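Local coordinates for protein Ufm1-specific protease (Caenorhabditis elegans, PDB 5EJJ) that cleaves the peptide bond at the C-terminal glycine of the ubiquitin-like modifier UFM1 as a thiol protease, and is required for localising certain odorant receptors to olfactory cilia, at residues Q96-M101 against I107-D112; R174-K177 against A181-K184; L306-T311 against L335-A340; N380-M385 against I404-I409. All coordinates share one frame; numbering follows the deposited sequence.

In the fold
The four contacts follow one another along the chain. Contact 1 belongs to the N-terminal MPN region, on the end of strand 94-97, an outermost strand of a four-stranded mixed sheet. Contacts 2 and 3 fall in the following UfSP2-type N-terminal region, with centres about 36 Å apart, and each has neighbours on helix 253-280. Contact 4 lies in the C78 peptidase region, on helix 396-409 that carries Cys-396, the inferred active-site cysteine. Contacts 1 and 4 lie on opposite sides of the chain's centre, about 43 Å between centres. Contacts 3 and 4 are the nearest pair, about 23 Å between centres; 335-340 comes close to the end of helix 396-409, but the exact approach is doubtful.

Contact 1 of 4, residues Q96-M101 against I107-D112; sequences QLTSRM and ISEFLD
This is a strand-to-helix and helix-to-helix packing contact in the N-terminal MPN region, with a charged pair on its outer side. It lies away from the active site. Strand 94-97 runs into helix 99-104, and helix 107-113 folds back against both. The inner side is apolar. CD2 of Leu-97 reaches the Phe-110 ring at its edge, in the ring plane, 3.9 Å from CD1 of Phe-110. SD of Met-101 lies 4.1 Å from CB of Phe-110, and its methyl CE rests by the backbone of the same residue. CG of Met-101 is anti to the backbone N (chi1 170°), and a bend at the last torsion brings CE there. Met-11 and Phe-117 also cover Phe-110. On the outer side the Glu-109 carboxylate lies over one face of the Arg-100 guanidinium. OE2 of Glu-109 is 3.3 Å from NE of Arg-100, and the two planes are 37° apart. No N-H points at the oxygen, so this salt bridge rests on charge alone. OE2 also passes CB of Met-101 at 3.7 Å. Thr-98 caps helix 99-104: its OG1 accepts from N of Met-101 at 2.8 Å, with a nearly straight angle of 163°. Ser-106 OG bonds to N of Glu-109. Were Glu-109 an alanine, Arg-100 would probably lose this opposite charge, and a gap would open beside CB of Met-101. The result is an apolar joint between strand and helix, with a non-directional charge pair along its exposed border.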
loop_
_atom_site.group_PDB
_atom_site.type_symbol
_atom_site.label_atom_id
_atom_site.label_comp_id
_atom_site.label_asym_id
_atom_site.label_seq_id
_atom_site.Cartn_x
_atom_site.Cartn_y
_atom_site.Cartn_z
ATOM N N GLN A 96 0.564 -7.180 -28.175
ATOM C CA GLN A 96 0.222 -8.497 -28.685
ATOM C C GLN A 96 0.697 -9.543 -27.700
ATOM O O GLN A 96 1.852 -9.543 -27.288
ATOM C CB GLN A 96 0.823 -8.705 -30.066
ATOM C CG GLN A 96 0.304 -7.699 -31.083
ATOM C CD GLN A 96 -1.206 -7.746 -31.220
ATOM O OE1 GLN A 96 -1.830 -8.802 -31.060
ATOM N NE2 GLN A 96 -1.805 -6.597 -31.516
ATOM N N LEU A 97 -0.210 -10.413 -27.292
ATOM C CA LEU A 97 0.088 -11.346 -26.219
ATOM C C LEU A 97 -0.398 -12.745 -26.548
ATOM O O LEU A 97 -1.323 -12.914 -27.345
ATOM C CB LEU A 97 -0.583 -10.892 -24.925
ATOM C CG LEU A 97 -0.201 -9.561 -24.295
ATOM C CD1 LEU A 97 -0.891 -9.439 -22.940
ATOM C CD2 LEU A 97 1.302 -9.436 -24.163
ATOM N N THR A 98 0.222 -13.742 -25.928
ATOM C CA THR A 98 -0.205 -15.122 -26.074
ATOM C C THR A 98 -0.364 -15.703 -24.680
ATOM O O THR A 98 0.236 -15.193 -23.723
ATOM C CB THR A 98 0.840 -15.954 -26.814
ATOM O OG1 THR A 98 1.894 -16.308 -25.907
ATOM C CG2 THR A 98 1.420 -15.168 -27.987
ATOM N N SER A 99 -1.158 -16.766 -24.557
ATOM C CA SER A 99 -1.370 -17.393 -23.253
ATOM C C SER A 99 -0.140 -18.192 -22.841
ATOM O O SER A 99 0.096 -18.429 -21.647
ATOM C CB SER A 99 -2.609 -18.282 -23.276
ATOM O OG SER A 99 -3.802 -17.510 -23.253
ATOM N N ARG A 100 0.637 -18.608 -23.846
ATOM C CA ARG A 100 1.904 -19.292 -23.626
ATOM C C ARG A 100 2.783 -18.312 -22.870
ATOM O O ARG A 100 3.198 -18.568 -21.735
ATOM C CB ARG A 100 2.563 -19.653 -24.974
ATOM C CG ARG A 100 3.413 -20.936 -24.983
ATOM C CD ARG A 100 4.796 -20.741 -25.641
ATOM N NE ARG A 100 4.735 -20.173 -26.998
ATOM C CZ ARG A 100 5.792 -19.978 -27.805
ATOM N NH1 ARG A 100 7.021 -20.315 -27.413
ATOM N NH2 ARG A 100 5.628 -19.446 -29.019
ATOM N N MET A 101 3.029 -17.178 -23.524
ATOM C CA MET A 101 3.881 -16.108 -23.025
ATOM C C MET A 101 3.520 -15.719 -21.603
ATOM O O MET A 101 4.384 -15.624 -20.723
ATOM C CB MET A 101 3.718 -14.906 -23.945
ATOM C CG MET A 101 4.340 -13.622 -23.468
ATOM S SD MET A 101 3.492 -12.244 -24.254
ATOM C CE MET A 101 3.736 -12.610 -25.990
ATOM N N ILE A 107 9.685 -12.912 -20.847
ATOM C CA ILE A 107 10.121 -11.593 -21.319
ATOM C C ILE A 107 10.703 -11.806 -22.696
ATOM O O ILE A 107 10.555 -10.984 -23.604
ATOM C CB ILE A 107 11.209 -10.992 -20.418
ATOM C CG1 ILE A 107 10.569 -10.346 -19.185
ATOM C CG2 ILE A 107 12.064 -9.978 -21.196
ATOM C CD1 ILE A 107 11.586 -9.867 -18.153
ATOM N N SER A 108 11.363 -12.956 -22.804
ATOM C CA SER A 108 11.925 -13.512 -24.026
ATOM C C SER A 108 10.895 -13.356 -25.218
ATOM O O SER A 108 11.158 -12.652 -26.212
ATOM C CB SER A 108 12.432 -14.990 -23.742
ATOM O OG SER A 108 12.771 -15.329 -22.350
ATOM N N GLU A 109 9.706 -13.951 -25.083
ATOM C CA GLU A 109 8.704 -13.947 -26.160
ATOM C C GLU A 109 8.016 -12.600 -26.366
ATOM O O GLU A 109 7.651 -12.236 -27.502
ATOM C CB GLU A 109 7.610 -14.986 -25.896
ATOM C CG GLU A 109 8.064 -16.442 -25.866
ATOM C CD GLU A 109 6.918 -17.401 -25.514
ATOM O OE1 GLU A 109 7.139 -18.359 -24.725
ATOM O OE2 GLU A 109 5.791 -17.182 -26.032
ATOM N N PHE A 110 7.799 -11.889 -25.255
ATOM C CA PHE A 110 7.105 -10.593 -25.261
ATOM C C PHE A 110 7.835 -9.545 -26.108
ATOM O O PHE A 110 7.205 -8.731 -26.782
ATOM C CB PHE A 110 6.885 -10.058 -23.834
ATOM C CG PHE A 110 6.394 -8.633 -23.798
ATOM C CD1 PHE A 110 5.040 -8.351 -23.910
ATOM C CD2 PHE A 110 7.288 -7.572 -23.684
ATOM C CE1 PHE A 110 4.583 -7.041 -23.893
ATOM C CE2 PHE A 110 6.834 -6.249 -23.676
ATOM C CZ PHE A 110 5.482 -5.984 -23.783
ATOM N N LEU A 111 9.159 -9.560 -26.068
ATOM C CA LEU A 111 9.906 -8.591 -26.838
ATOM C C LEU A 111 9.799 -8.791 -28.344
ATOM O O LEU A 111 9.878 -7.818 -29.092
ATOM C CB LEU A 111 11.358 -8.603 -26.416
ATOM C CG LEU A 111 11.516 -8.152 -24.972
ATOM C CD1 LEU A 111 13.001 -8.263 -24.568
ATOM C CD2 LEU A 111 10.939 -6.724 -24.766
ATOM N N ASP A 112 9.622 -10.040 -28.782
ATOM C CA ASP A 112 9.591 -10.385 -30.211
ATOM C C ASP A 112 8.263 -10.025 -30.833
ATOM O O ASP A 112 8.175 -9.690 -32.020
ATOM C CB ASP A 112 9.794 -11.882 -30.409
ATOM C CG ASP A 112 11.183 -12.333 -30.025
ATOM O OD1 ASP A 112 11.334 -12.897 -28.907
ATOM O OD2 ASP A 112 12.118 -12.116 -30.844
#

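Contact 2 of 4, residues R174-K177 against A181-K184; sequences REQK and AQQK
Gln-176 and Gln-182 meet with nearly perpendicular side chains. Their amide planes are 59° apart, so the two groups neither stack nor lie flat side by side. NE2 of Gln-176 approaches OE1 of Gln-182 at 3.5 Å, with an N-H...acceptor angle of 148°. This is a weak hydrogen bond. Both chains run extended beyond CG, which lets them span the space between the two backbone segments. In Gln-182 the CG lies beside the backbone N (chi1 -34°), and the chain leads from there back to Gln-176. The other end of the Gln-176 amide has a partner in Ser-253, at the start of helix 253-280. OE1 of Gln-176 is bonded to OG of Ser-253, and the same hydroxyl bonds to the backbone N of Gln-182. OE1 of Gln-176 also passes CA of Ala-181 at 4.2 Å, while the Ala-181 side chain touches Leu-254 of that helix. The contact therefore closes part of the surface loop between strand 171-173 and helix 187-190, and sets it on the first residues of helix 253-280. No buried side chain takes part. This makes a polar closure at the surface, in which Ser-253 bridges the two segments and holds the Gln-176 amide at its oxygen, while the bond between the glutamines is weak.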
loop_
_atom_site.group_PDB
_atom_site.type_symbol
_atom_site.label_atom_id
_atom_site.label_comp_id
_atom_site.label_asym_id
_atom_site.label_seq_id
_atom_site.Cartn_x
_atom_site.Cartn_y
_atom_site.Cartn_z
ATOM N N ARG A 174 -1.733 27.101 -7.598
ATOM C CA ARG A 174 -2.827 27.956 -8.015
ATOM C C ARG A 174 -2.658 28.074 -9.501
ATOM O O ARG A 174 -1.564 27.871 -9.994
ATOM C CB ARG A 174 -2.654 29.326 -7.382
ATOM C CG ARG A 174 -3.931 30.161 -7.184
ATOM C CD ARG A 174 -3.589 31.633 -6.878
ATOM N NE ARG A 174 -2.561 32.077 -7.830
ATOM C CZ ARG A 174 -1.260 32.204 -7.556
ATOM N NH1 ARG A 174 -0.788 31.953 -6.330
ATOM N NH2 ARG A 174 -0.430 32.593 -8.520
ATOM N N GLU A 175 -3.735 28.365 -10.220
ATOM C CA GLU A 175 -3.659 28.576 -11.663
ATOM C C GLU A 175 -2.754 29.781 -11.919
ATOM O O GLU A 175 -2.544 30.601 -11.026
ATOM C CB GLU A 175 -5.053 28.783 -12.251
ATOM C CG GLU A 175 -5.128 28.784 -13.762
ATOM C CD GLU A 175 -6.404 29.453 -14.280
ATOM O OE1 GLU A 175 -7.107 30.128 -13.480
ATOM O OE2 GLU A 175 -6.703 29.306 -15.489
ATOM N N GLN A 176 -2.202 29.864 -13.125
ATOM C CA GLN A 176 -1.099 30.772 -13.445
ATOM C C GLN A 176 -0.926 30.795 -14.951
ATOM O O GLN A 176 -1.058 29.755 -15.608
ATOM C CB GLN A 176 0.219 30.245 -12.865
ATOM C CG GLN A 176 0.662 30.802 -11.512
ATOM C CD GLN A 176 1.943 30.123 -11.011
ATOM O OE1 GLN A 176 2.326 29.046 -11.501
ATOM N NE2 GLN A 176 2.614 30.756 -10.042
ATOM N N LYS A 177 -0.616 31.966 -15.504
ATOM C CA LYS A 177 -0.219 32.047 -16.910
ATOM C C LYS A 177 1.117 31.305 -17.025
ATOM O O LYS A 177 1.932 31.361 -16.089
ATOM C CB LYS A 177 -0.056 33.507 -17.354
ATOM C CG LYS A 177 -1.125 34.482 -16.837
ATOM C CD LYS A 177 -0.510 35.858 -16.535
ATOM C CE LYS A 177 -1.543 36.883 -16.058
ATOM N NZ LYS A 177 -0.897 38.156 -15.587
ATOM N N ALA A 181 5.318 30.631 -14.426
ATOM C CA ALA A 181 5.706 29.325 -13.893
ATOM C C ALA A 181 7.011 29.378 -13.130
ATOM O O ALA A 181 8.012 29.886 -13.632
ATOM C CB ALA A 181 5.792 28.295 -15.010
ATOM N N GLN A 182 6.988 28.845 -11.916
ATOM C CA GLN A 182 8.190 28.735 -11.101
ATOM C C GLN A 182 8.785 27.324 -11.236
ATOM O O GLN A 182 8.285 26.370 -10.638
ATOM C CB GLN A 182 7.853 29.059 -9.641
ATOM C CG GLN A 182 6.753 30.129 -9.495
ATOM C CD GLN A 182 6.292 30.347 -8.046
ATOM O OE1 GLN A 182 5.107 30.173 -7.729
ATOM N NE2 GLN A 182 7.222 30.752 -7.169
ATOM N N GLN A 183 9.846 27.191 -12.025
ATOM C CA GLN A 183 10.501 25.899 -12.243
ATOM C C GLN A 183 10.990 25.210 -10.963
ATOM O O GLN A 183 11.189 25.856 -9.934
ATOM C CB GLN A 183 11.663 26.084 -13.202
ATOM C CG GLN A 183 11.234 26.690 -14.518
ATOM C CD GLN A 183 10.282 25.782 -15.261
ATOM O OE1 GLN A 183 10.408 24.555 -15.183
ATOM N NE2 GLN A 183 9.314 26.371 -15.979
ATOM N N LYS A 184 11.171 23.894 -11.032
ATOM C CA LYS A 184 11.725 23.130 -9.904
ATOM C C LYS A 184 11.023 23.400 -8.562
ATOM O O LYS A 184 11.639 23.293 -7.490
ATOM C CB LYS A 184 13.226 23.404 -9.771
ATOM C CG LYS A 184 13.927 23.532 -11.115
ATOM C CD LYS A 184 14.912 22.410 -11.372
ATOM C CE LYS A 184 15.186 22.268 -12.875
ATOM N NZ LYS A 184 14.747 20.932 -13.423
#

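Contact 3 of 4, residues L306-T311 against L335-A340; sequences LPTKWT and LRLSQA
Leu-337, which meets Leu-306 and Thr-308 across the contact, sits in a beta turn closed by the bond from N of Gln-339 to O of Arg-336, 2.6 Å long. The Gln-339 side chain returns a bond: its OE1 accepts from N of Arg-336 at 3.2 Å, almost straight at 168°. The donor is tilted 30° from the carbonyl plane. NE2 of Gln-339 reaches O of Pro-333, so the amide is held at both ends. The turn thus presents Leu-337 to the other segment, and the fork of its side chain divides the work. CD1 of Leu-337 touches CD1 of Leu-306 at 4.1 Å, where the two leucines run alongside in opposed senses. CD2 of Leu-337 lies 3.7 Å from CG2 of Thr-308, and the threonine methyl comes in across this leucine branch. OG1 of Thr-308 is bonded to OG1 of Thr-289. Leu-306, at the end of strand 302-306, also packs on Ala-291 and Tyr-293 of strand 289-293. Strand end and turn thus meet through a few methyl groups; the hydrogen bonds described lie within each side, and none crosses the contact.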
loop_
_atom_site.group_PDB
_atom_site.type_symbol
_atom_site.label_atom_id
_atom_site.label_comp_id
_atom_site.label_asym_id
_atom_site.label_seq_id
_atom_site.Cartn_x
_atom_site.Cartn_y
_atom_site.Cartn_z
ATOM N N LEU A 306 -14.774 4.910 -1.113
ATOM C CA LEU A 306 -15.309 3.632 -0.619
ATOM C C LEU A 306 -16.737 3.740 -0.068
ATOM O O LEU A 306 -17.034 4.615 0.755
ATOM C CB LEU A 306 -14.391 3.073 0.454
ATOM C CG LEU A 306 -13.006 2.697 -0.023
ATOM C CD1 LEU A 306 -12.198 2.274 1.163
ATOM C CD2 LEU A 306 -13.115 1.583 -1.041
ATOM N N PRO A 307 -17.629 2.857 -0.532
ATOM C CA PRO A 307 -19.023 2.853 -0.067
ATOM C C PRO A 307 -19.156 2.258 1.335
ATOM O O PRO A 307 -19.469 1.083 1.478
ATOM C CB PRO A 307 -19.746 1.983 -1.107
ATOM C CG PRO A 307 -18.676 1.129 -1.712
ATOM C CD PRO A 307 -17.402 1.938 -1.659
ATOM N N THR A 308 -18.930 3.065 2.363
ATOM C CA THR A 308 -18.858 2.546 3.728
ATOM C C THR A 308 -20.183 2.532 4.514
ATOM O O THR A 308 -20.211 2.132 5.690
ATOM C CB THR A 308 -17.809 3.299 4.550
ATOM O OG1 THR A 308 -17.841 4.700 4.211
ATOM C CG2 THR A 308 -16.428 2.715 4.299
ATOM N N LYS A 309 -21.269 2.971 3.880
ATOM C CA LYS A 309 -22.576 2.862 4.508
ATOM C C LYS A 309 -23.365 1.688 3.951
ATOM O O LYS A 309 -24.495 1.469 4.352
ATOM C CB LYS A 309 -23.371 4.157 4.373
ATOM C CG LYS A 309 -22.891 5.278 5.301
ATOM C CD LYS A 309 -22.971 4.893 6.778
ATOM C CE LYS A 309 -22.453 6.010 7.687
ATOM N NZ LYS A 309 -22.611 5.675 9.141
ATOM N N TRP A 310 -22.768 0.934 3.031
ATOM C CA TRP A 310 -23.331 -0.350 2.606
ATOM C C TRP A 310 -23.239 -1.388 3.747
ATOM O O TRP A 310 -22.601 -1.152 4.790
ATOM C CB TRP A 310 -22.603 -0.876 1.358
ATOM C CG TRP A 310 -22.857 -0.102 0.072
ATOM C CD1 TRP A 310 -23.640 1.003 -0.082
ATOM C CD2 TRP A 310 -22.322 -0.390 -1.230
ATOM N NE1 TRP A 310 -23.632 1.420 -1.394
ATOM C CE2 TRP A 310 -22.824 0.583 -2.116
ATOM C CE3 TRP A 310 -21.460 -1.368 -1.730
ATOM C CZ2 TRP A 310 -22.496 0.601 -3.465
ATOM C CZ3 TRP A 310 -21.143 -1.348 -3.073
ATOM C CH2 TRP A 310 -21.658 -0.375 -3.922
ATOM N N THR A 311 -23.878 -2.541 3.558
ATOM C CA THR A 311 -23.759 -3.622 4.542
ATOM C C THR A 311 -22.347 -4.190 4.501
ATOM O O THR A 311 -21.714 -4.186 3.440
ATOM C CB THR A 311 -24.731 -4.784 4.253
ATOM O OG1 THR A 311 -24.209 -5.600 3.195
ATOM C CG2 THR A 311 -26.104 -4.265 3.867
ATOM N N LEU A 335 -7.581 -4.045 0.262
ATOM C CA LEU A 335 -8.326 -2.778 0.261
ATOM C C LEU A 335 -9.168 -2.547 1.504
ATOM O O LEU A 335 -10.228 -1.914 1.434
ATOM C CB LEU A 335 -9.253 -2.720 -0.954
ATOM C CG LEU A 335 -8.579 -2.867 -2.317
ATOM C CD1 LEU A 335 -9.624 -2.961 -3.385
ATOM C CD2 LEU A 335 -7.652 -1.694 -2.572
ATOM N N ARG A 336 -8.736 -3.067 2.644
ATOM C CA ARG A 336 -9.481 -2.818 3.866
ATOM C C ARG A 336 -9.153 -1.430 4.360
ATOM O O ARG A 336 -8.019 -0.970 4.228
ATOM C CB ARG A 336 -9.126 -3.836 4.933
ATOM C CG ARG A 336 -9.266 -5.253 4.460
ATOM C CD ARG A 336 -10.710 -5.588 4.213
ATOM N NE ARG A 336 -11.489 -5.437 5.437
ATOM C CZ ARG A 336 -11.644 -6.396 6.348
ATOM N NH1 ARG A 336 -11.074 -7.595 6.164
ATOM N NH2 ARG A 336 -12.373 -6.149 7.437
ATOM N N LEU A 337 -10.150 -0.771 4.937
ATOM C CA LEU A 337 -10.000 0.565 5.500
ATOM C C LEU A 337 -8.737 0.667 6.347
ATOM O O LEU A 337 -8.041 1.681 6.359
ATOM C CB LEU A 337 -11.229 0.872 6.350
ATOM C CG LEU A 337 -11.812 2.281 6.309
ATOM C CD1 LEU A 337 -11.316 3.058 5.102
ATOM C CD2 LEU A 337 -13.325 2.168 6.302
ATOM N N SER A 338 -8.450 -0.427 7.038
ATOM C CA SER A 338 -7.297 -0.565 7.919
ATOM C C SER A 338 -5.957 -0.490 7.175
ATOM O O SER A 338 -4.911 -0.198 7.770
ATOM C CB SER A 338 -7.431 -1.907 8.641
ATOM O OG SER A 338 -6.175 -2.548 8.769
ATOM N N GLN A 339 -6.002 -0.753 5.869
ATOM C CA GLN A 339 -4.805 -0.828 5.045
ATOM C C GLN A 339 -4.488 0.471 4.291
ATOM O O GLN A 339 -3.400 0.611 3.703
ATOM C CB GLN A 339 -4.964 -1.937 4.031
ATOM C CG GLN A 339 -5.246 -3.255 4.630
ATOM C CD GLN A 339 -5.127 -4.373 3.618
ATOM O OE1 GLN A 339 -6.135 -4.905 3.149
ATOM N NE2 GLN A 339 -3.888 -4.746 3.278
ATOM N N ALA A 340 -5.444 1.403 4.290
ATOM C CA ALA A 340 -5.290 2.670 3.588
ATOM C C ALA A 340 -4.134 3.466 4.173
ATOM O O ALA A 340 -3.963 3.525 5.380
ATOM C CB ALA A 340 -6.556 3.452 3.672
#

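Contact 4 of 4, residues N380-M385 against I404-I409; sequences NYHHYM and IWSWFI
OG of Ser-406 takes the backbone N-H of Asn-380 in a bond of 2.7 Å, nearly straight at 170°. This joins helix 396-409 to the loop that precedes it, buried at the residues that touch. The Ser-406 hydroxyl lies between the backbone N and the carbonyl carbon (chi1 81°), which turns it to the helix backbone as well. There it is bonded to O of Thr-403, one turn earlier, so the OG accepts from the loop and donates to its own helix. CB of Ser-406 faces the edge of the His-382 imidazole, near the ring plane, 3.6 Å from NE2 of His-382. CB of Asn-380 lies 3.7 Å from OG of Ser-406. Asn-380 and His-382 both meet Ser-406 from the loop side. Loss of the Ser-406 hydroxyl, as with an alanine here, is likely to deprive the buried N of Asn-380 of its acceptor and to tie the loop less firmly to the helix. The next shell repeats the pattern: OG1 of Thr-403 makes weak bonds with O of Asn-380 and N of His-382. Further along the loop, Tyr-381 OH is bonded to O of Asp-520, and the Tyr-384 ring meets that of His-522 and touches Cys-396. His-382 itself stands back, its side chain about 11 Å from that of Cys-396. Cys-396 opens the same helix and is the inferred nucleophile, with His-522 and, by similarity, Asp-520. A cysteine at the start of a central helix packed on a beta-sheet is the arrangement of the papain-like clan CA peptidases, here of family C78.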
loop_
_atom_site.group_PDB
_atom_site.type_symbol
_atom_site.label_atom_id
_atom_site.label_comp_id
_atom_site.label_asym_id
_atom_site.label_seq_id
_atom_site.Cartn_x
_atom_site.Cartn_y
_atom_site.Cartn_z
ATOM N N ASN A 380 4.435 -1.840 12.355
ATOM C CA ASN A 380 5.063 -0.718 13.076
ATOM C C ASN A 380 6.144 -1.173 14.054
ATOM O O ASN A 380 6.221 -2.345 14.412
ATOM C CB ASN A 380 4.041 0.134 13.835
ATOM C CG ASN A 380 3.219 1.023 12.924
ATOM O OD1 ASN A 380 3.757 1.670 12.015
ATOM N ND2 ASN A 380 1.901 1.056 13.156
ATOM N N TYR A 381 6.966 -0.228 14.496
ATOM C CA TYR A 381 8.045 -0.510 15.433
ATOM C C TYR A 381 7.654 -0.048 16.829
ATOM O O TYR A 381 7.674 1.146 17.111
ATOM C CB TYR A 381 9.307 0.227 14.992
ATOM C CG TYR A 381 10.532 -0.031 15.840
ATOM C CD1 TYR A 381 10.599 -1.127 16.694
ATOM C CD2 TYR A 381 11.625 0.826 15.786
ATOM C CE1 TYR A 381 11.712 -1.358 17.472
ATOM C CE2 TYR A 381 12.742 0.601 16.554
ATOM C CZ TYR A 381 12.783 -0.492 17.397
ATOM O OH TYR A 381 13.902 -0.718 18.168
ATOM N N HIS A 382 7.301 -0.993 17.698
ATOM C CA HIS A 382 7.057 -0.683 19.104
ATOM C C HIS A 382 8.275 -1.053 19.947
ATOM O O HIS A 382 9.038 -1.958 19.595
ATOM C CB HIS A 382 5.835 -1.429 19.627
ATOM C CG HIS A 382 4.605 -1.226 18.803
ATOM N ND1 HIS A 382 3.476 -0.602 19.294
ATOM C CD2 HIS A 382 4.317 -1.577 17.528
ATOM C CE1 HIS A 382 2.545 -0.581 18.358
ATOM N NE2 HIS A 382 3.032 -1.162 17.273
ATOM N N HIS A 383 8.436 -0.356 21.068
ATOM C CA HIS A 383 9.622 -0.473 21.915
ATOM C C HIS A 383 9.380 0.076 23.329
ATOM O O HIS A 383 8.247 0.374 23.712
ATOM C CB HIS A 383 10.786 0.270 21.268
ATOM C CG HIS A 383 10.368 1.533 20.578
ATOM N ND1 HIS A 383 9.615 2.498 21.202
ATOM C CD2 HIS A 383 10.574 1.967 19.312
ATOM C CE1 HIS A 383 9.370 3.484 20.351
ATOM N NE2 HIS A 383 9.954 3.191 19.204
ATOM N N TYR A 384 10.455 0.215 24.097
ATOM C CA TYR A 384 10.381 0.782 25.445
ATOM C C TYR A 384 9.962 2.263 25.413
ATOM O O TYR A 384 10.009 2.899 24.363
ATOM C CB TYR A 384 11.740 0.632 26.154
ATOM C CG TYR A 384 12.067 -0.770 26.626
ATOM C CD1 TYR A 384 11.102 -1.768 26.622
ATOM C CD2 TYR A 384 13.335 -1.090 27.096
ATOM C CE1 TYR A 384 11.387 -3.051 27.065
ATOM C CE2 TYR A 384 13.633 -2.374 27.543
ATOM C CZ TYR A 384 12.649 -3.351 27.524
ATOM O OH TYR A 384 12.917 -4.632 27.965
ATOM N N MET A 385 9.542 2.797 26.561
ATOM C CA MET A 385 9.270 4.237 26.731
ATOM C C MET A 385 8.315 4.841 25.688
ATOM O O MET A 385 8.527 5.963 25.221
ATOM C CB MET A 385 10.582 5.040 26.751
ATOM C CG MET A 385 11.757 4.362 27.471
ATOM S SD MET A 385 11.387 3.663 29.103
ATOM C CE MET A 385 13.031 3.166 29.609
ATOM N N ILE A 404 3.983 -7.533 16.358
ATOM C CA ILE A 404 3.198 -8.564 15.685
ATOM C C ILE A 404 1.747 -8.128 15.514
ATOM O O ILE A 404 1.094 -8.471 14.529
ATOM C CB ILE A 404 3.264 -9.916 16.437
ATOM C CG1 ILE A 404 4.700 -10.427 16.465
ATOM C CG2 ILE A 404 2.377 -10.974 15.787
ATOM C CD1 ILE A 404 4.858 -11.655 17.281
ATOM N N TRP A 405 1.242 -7.348 16.459
ATOM C CA TRP A 405 -0.155 -6.939 16.385
ATOM C C TRP A 405 -0.314 -5.943 15.261
ATOM O O TRP A 405 -1.179 -6.102 14.394
ATOM C CB TRP A 405 -0.649 -6.328 17.700
ATOM C CG TRP A 405 -2.143 -6.109 17.724
ATOM C CD1 TRP A 405 -2.832 -5.138 17.068
ATOM C CD2 TRP A 405 -3.121 -6.883 18.435
ATOM N NE1 TRP A 405 -4.175 -5.254 17.322
ATOM C CE2 TRP A 405 -4.380 -6.319 18.159
ATOM C CE3 TRP A 405 -3.054 -7.989 19.285
ATOM C CZ2 TRP A 405 -5.562 -6.821 18.697
ATOM C CZ3 TRP A 405 -4.233 -8.486 19.823
ATOM C CH2 TRP A 405 -5.468 -7.897 19.530
ATOM N N SER A 406 0.537 -4.924 15.273
ATOM C CA SER A 406 0.464 -3.870 14.279
ATOM C C SER A 406 0.502 -4.452 12.868
ATOM O O SER A 406 -0.168 -3.949 11.963
ATOM C CB SER A 406 1.586 -2.860 14.486
ATOM O OG SER A 406 2.798 -3.319 13.919
ATOM N N TRP A 407 1.259 -5.525 12.678
ATOM C CA TRP A 407 1.300 -6.158 11.366
ATOM C C TRP A 407 -0.083 -6.639 10.978
ATOM O O TRP A 407 -0.456 -6.567 9.817
ATOM C CB TRP A 407 2.294 -7.312 11.323
ATOM C CG TRP A 407 2.424 -7.998 10.000
ATOM C CD1 TRP A 407 3.449 -7.869 9.125
ATOM C CD2 TRP A 407 1.516 -8.948 9.416
ATOM N NE1 TRP A 407 3.238 -8.665 8.021
ATOM C CE2 TRP A 407 2.055 -9.334 8.178
ATOM C CE3 TRP A 407 0.299 -9.502 9.814
ATOM C CZ2 TRP A 407 1.424 -10.247 7.342
ATOM C CZ3 TRP A 407 -0.330 -10.412 8.964
ATOM C CH2 TRP A 407 0.236 -10.775 7.754
ATOM N N PHE A 408 -0.856 -7.120 11.944
ATOM C CA PHE A 408 -2.193 -7.627 11.631
ATOM C C PHE A 408 -3.237 -6.543 11.270
ATOM O O PHE A 408 -4.201 -6.821 10.534
ATOM C CB PHE A 408 -2.696 -8.593 12.718
ATOM C CG PHE A 408 -2.183 -10.000 12.555
ATOM C CD1 PHE A 408 -1.028 -10.413 13.208
ATOM C CD2 PHE A 408 -2.846 -10.906 11.727
ATOM C CE1 PHE A 408 -0.548 -11.703 13.041
ATOM C CE2 PHE A 408 -2.371 -12.203 11.550
ATOM C CZ PHE A 408 -1.219 -12.600 12.203
ATOM N N ILE A 409 -3.062 -5.318 11.759
ATOM C CA ILE A 409 -3.951 -4.274 11.281
ATOM C C ILE A 409 -3.459 -3.724 9.947
ATOM O O ILE A 409 -4.202 -3.716 8.955
ATOM C CB ILE A 409 -4.262 -3.178 12.325
ATOM C CG1 ILE A 409 -3.000 -2.628 12.966
ATOM C CG2 ILE A 409 -5.140 -3.746 13.443
ATOM C CD1 ILE A 409 -3.249 -2.155 14.417
#